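PDB 2NUH: periplasmic divalent cation tolerance protein from Xylella fastidiosa, which probably takes part in tolerance of divalent metal ions and may bind copper. Local coordinates for residues D4-L15 with Q54-A64. Sequence-based numbering, arbitrary orientation. Where two conformers were deposited one is given.
Sequences DVYLIFSTCPDL and QEIQLLIKTNA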
# COMPACT_ATOMS: atom_id res chain seq x y z
N ASP A 4 -9.26 -11.25 8.49
CA ASP A 4 -9.50 -10.73 7.16
C ASP A 4 -8.83 -9.39 6.88
O ASP A 4 -9.09 -8.77 5.86
CB ASP A 4 -10.90 -11.03 6.56
CG ASP A 4 -11.00 -12.45 5.94
OD1 ASP A 4 -12.07 -12.78 5.38
OD2 ASP A 4 -10.02 -13.23 6.00
N VAL A 5 -7.96 -8.95 7.77
CA VAL A 5 -7.14 -7.77 7.53
C VAL A 5 -5.92 -8.17 6.69
O VAL A 5 -5.33 -9.23 6.88
CB VAL A 5 -6.73 -7.08 8.85
CG1 VAL A 5 -5.66 -6.04 8.60
CG2 VAL A 5 -7.95 -6.44 9.49
N TYR A 6 -5.59 -7.30 5.74
CA TYR A 6 -4.44 -7.49 4.90
C TYR A 6 -3.55 -6.27 4.94
O TYR A 6 -4.04 -5.15 5.01
CB TYR A 6 -4.88 -7.70 3.45
CG TYR A 6 -5.34 -9.12 3.23
CD1 TYR A 6 -4.54 -10.02 2.56
CD2 TYR A 6 -6.56 -9.55 3.72
CE1 TYR A 6 -4.95 -11.34 2.36
CE2 TYR A 6 -6.97 -10.85 3.54
CZ TYR A 6 -6.17 -11.74 2.86
OH TYR A 6 -6.58 -13.04 2.69
N LEU A 7 -2.25 -6.52 4.90
CA LEU A 7 -1.26 -5.48 4.82
C LEU A 7 -0.74 -5.52 3.41
O LEU A 7 -0.22 -6.54 2.97
CB LEU A 7 -0.13 -5.78 5.80
CG LEU A 7 1.03 -4.82 6.03
CD1 LEU A 7 0.56 -3.41 6.34
CD2 LEU A 7 1.88 -5.34 7.16
N ILE A 8 -0.88 -4.41 2.68
CA ILE A 8 -0.35 -4.34 1.33
C ILE A 8 0.90 -3.51 1.33
O ILE A 8 0.90 -2.40 1.85
CB ILE A 8 -1.36 -3.71 0.36
CG1 ILE A 8 -2.67 -4.50 0.38
CG2 ILE A 8 -0.79 -3.64 -1.05
CD1 ILE A 8 -3.80 -3.79 -0.35
N PHE A 9 1.95 -4.07 0.74
CA PHE A 9 3.20 -3.36 0.55
C PHE A 9 3.23 -2.80 -0.85
O PHE A 9 2.94 -3.49 -1.81
CB PHE A 9 4.38 -4.31 0.72
CG PHE A 9 4.52 -4.84 2.11
CD1 PHE A 9 5.51 -4.35 2.95
CD2 PHE A 9 3.68 -5.84 2.58
CE1 PHE A 9 5.65 -4.85 4.25
CE2 PHE A 9 3.81 -6.34 3.86
CZ PHE A 9 4.79 -5.83 4.70
N SER A 10 3.59 -1.53 -0.95
CA SER A 10 3.86 -0.92 -2.23
C SER A 10 4.98 0.07 -2.03
O SER A 10 5.35 0.35 -0.90
CB SER A 10 2.63 -0.18 -2.75
OG SER A 10 2.85 0.27 -4.07
N THR A 11 5.55 0.58 -3.11
CA THR A 11 6.50 1.66 -2.99
C THR A 11 6.13 2.72 -3.99
O THR A 11 5.48 2.42 -4.99
CB THR A 11 7.94 1.23 -3.26
OG1 THR A 11 8.04 0.72 -4.59
CG2 THR A 11 8.39 0.18 -2.29
N CYS A 12 6.52 3.95 -3.72
CA CYS A 12 6.34 5.00 -4.70
C CYS A 12 7.59 5.83 -4.74
O CYS A 12 8.39 5.81 -3.82
CB CYS A 12 5.16 5.93 -4.44
SG CYS A 12 4.96 6.36 -2.75
N PRO A 13 7.76 6.57 -5.84
CA PRO A 13 9.03 7.26 -6.03
C PRO A 13 9.24 8.47 -5.14
O PRO A 13 10.39 8.88 -4.94
CB PRO A 13 8.96 7.70 -7.49
CG PRO A 13 7.51 7.78 -7.81
CD PRO A 13 6.84 6.73 -6.97
N ASP A 14 8.17 9.07 -4.64
CA ASP A 14 8.37 10.27 -3.85
C ASP A 14 7.23 10.60 -2.94
O ASP A 14 6.25 9.87 -2.88
CB ASP A 14 8.63 11.46 -4.77
CG ASP A 14 7.46 11.75 -5.69
OD1 ASP A 14 6.34 11.21 -5.51
OD2 ASP A 14 7.68 12.54 -6.62
N LEU A 15 7.34 11.72 -2.24
CA LEU A 15 6.34 12.09 -1.26
C LEU A 15 4.97 12.43 -1.85
O LEU A 15 3.98 11.99 -1.31
CB LEU A 15 6.84 13.15 -0.26
CG LEU A 15 8.01 12.72 0.64
CD1 LEU A 15 8.65 13.92 1.33
CD2 LEU A 15 7.63 11.65 1.67
N GLN A 54 15.34 5.67 -5.27
CA GLN A 54 14.88 6.16 -3.98
C GLN A 54 13.38 6.06 -3.98
O GLN A 54 12.72 6.39 -4.98
CB GLN A 54 15.30 7.62 -3.79
CG GLN A 54 16.82 7.81 -3.78
CD GLN A 54 17.23 9.27 -3.70
OE1 GLN A 54 16.59 10.14 -4.29
NE2 GLN A 54 18.31 9.53 -2.98
N GLU A 55 12.83 5.57 -2.88
CA GLU A 55 11.40 5.34 -2.82
C GLU A 55 10.86 5.64 -1.44
O GLU A 55 11.61 5.86 -0.49
CB GLU A 55 11.08 3.89 -3.16
CG GLU A 55 11.43 3.50 -4.57
CD GLU A 55 10.74 2.24 -4.97
OE1 GLU A 55 11.04 1.18 -4.40
OE2 GLU A 55 9.84 2.30 -5.82
N ILE A 56 9.54 5.67 -1.36
CA ILE A 56 8.81 5.65 -0.11
C ILE A 56 8.14 4.30 -0.04
O ILE A 56 7.51 3.89 -1.01
CB ILE A 56 7.72 6.72 -0.11
CG1 ILE A 56 8.29 8.09 -0.53
CG2 ILE A 56 6.97 6.77 1.24
CD1 ILE A 56 9.32 8.63 0.40
N GLN A 57 8.30 3.61 1.08
CA GLN A 57 7.63 2.34 1.27
C GLN A 57 6.26 2.60 1.84
O GLN A 57 6.11 3.38 2.78
CB GLN A 57 8.45 1.46 2.21
CG GLN A 57 7.78 0.13 2.54
CD GLN A 57 7.80 -0.82 1.39
OE1 GLN A 57 6.76 -1.36 0.98
NE2 GLN A 57 8.97 -1.04 0.85
N LEU A 58 5.25 1.95 1.27
CA LEU A 58 3.90 2.06 1.79
C LEU A 58 3.49 0.78 2.45
O LEU A 58 3.82 -0.32 1.98
CB LEU A 58 2.90 2.37 0.67
CG LEU A 58 3.13 3.63 -0.15
CD1 LEU A 58 1.98 3.71 -1.13
CD2 LEU A 58 3.15 4.86 0.72
N LEU A 59 2.77 0.94 3.55
CA LEU A 59 2.13 -0.17 4.24
C LEU A 59 0.68 0.20 4.32
O LEU A 59 0.29 1.11 5.04
CB LEU A 59 2.69 -0.35 5.65
CG LEU A 59 4.13 -0.79 5.84
CD1 LEU A 59 4.46 -0.77 7.31
CD2 LEU A 59 4.33 -2.18 5.30
N ILE A 60 -0.13 -0.51 3.55
CA ILE A 60 -1.53 -0.18 3.41
C ILE A 60 -2.33 -1.19 4.20
O ILE A 60 -2.19 -2.38 3.98
CB ILE A 60 -1.92 -0.25 1.94
CG1 ILE A 60 -1.16 0.81 1.17
CG2 ILE A 60 -3.41 -0.02 1.76
CD1 ILE A 60 -1.00 0.49 -0.30
N LYS A 61 -3.17 -0.71 5.11
CA LYS A 61 -3.94 -1.62 5.94
C LYS A 61 -5.36 -1.65 5.41
O LYS A 61 -6.03 -0.63 5.34
CB LYS A 61 -3.94 -1.16 7.40
CG LYS A 61 -2.78 -1.66 8.24
CD LYS A 61 -1.49 -0.93 7.96
CE LYS A 61 -1.45 0.43 8.63
NZ LYS A 61 -0.25 1.18 8.23
N THR A 62 -5.83 -2.83 5.05
CA THR A 62 -7.15 -2.94 4.47
C THR A 62 -7.72 -4.28 4.87
O THR A 62 -7.18 -4.93 5.76
CB THR A 62 -7.09 -2.72 2.94
OG1 THR A 62 -8.42 -2.66 2.41
CG2 THR A 62 -6.29 -3.80 2.24
N ASN A 63 -8.80 -4.70 4.24
CA ASN A 63 -9.33 -6.02 4.51
C ASN A 63 -9.54 -6.79 3.22
O ASN A 63 -9.38 -6.24 2.13
CB ASN A 63 -10.60 -5.96 5.37
CG ASN A 63 -11.76 -5.28 4.68
OD1 ASN A 63 -11.71 -5.03 3.48
ND2 ASN A 63 -12.81 -4.98 5.43
N ALA A 64 -9.90 -8.06 3.35
CA ALA A 64 -9.98 -8.96 2.22
C ALA A 64 -10.89 -8.40 1.15
O ALA A 64 -10.56 -8.47 -0.02
CB ALA A 64 -10.47 -10.33 2.66
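Ile8 and Ile60 meet at the middle of an antiparallel strand pair, CB against CB at 3.8 Å. Their amides and carbonyls bond both ways, with Ile8 N to Ile60 O at 2.7 Å. The same two-way bonding joins Tyr6 to Thr62, Ser10 to Leu58 and Cys12 to Ile56. The side chains of these pairs share one face of the sheet. Ile8 has CG1 beside its backbone N (chi1 -58°) and an extended chi2 of 170°, and CD1 reaches diagonally to Thr62 CG2, 3.6 Å away. Cys12 SG rests on Ile56 CB at 3.8 Å. Ile56 also fills the bend that follows Cys12. Its CG1 packs against the Asp14 carbonyl, and its CD1 meets CD2 of Leu15 at 3.7 Å. Leu15, at the helix start, crosses it at about a right angle. At the other end, Ala64 CB fits obliquely beside the Tyr6 ring, 3.6 Å from CE2.

The opposite face carries Leu7, Phe9 and Thr11. Leu7 and Lys61 run side by side, and Leu7 CD1 is the bump that settles into the hollow between Lys61 CD and Leu59 CB. Thr11 OG1 donates to Glu55 OE2 at 2.7 Å from above the carboxylate plane. Tyr80 also bonds OE2, while Ser42 holds OE1, so the buried carboxylate is gripped on both oxygens.

This pair forms the centre of the sheet in the ferredoxin-like fold of CutA. Strand 86-89 flanks 5-12 on its other edge, and strands 33-38 and 40-45 pair with 50-63. Helices 15-27 and 67-77 pack on the Ile8 and Cys12 face, while helix 95-105 touches Val5, Thr62 and Asn63.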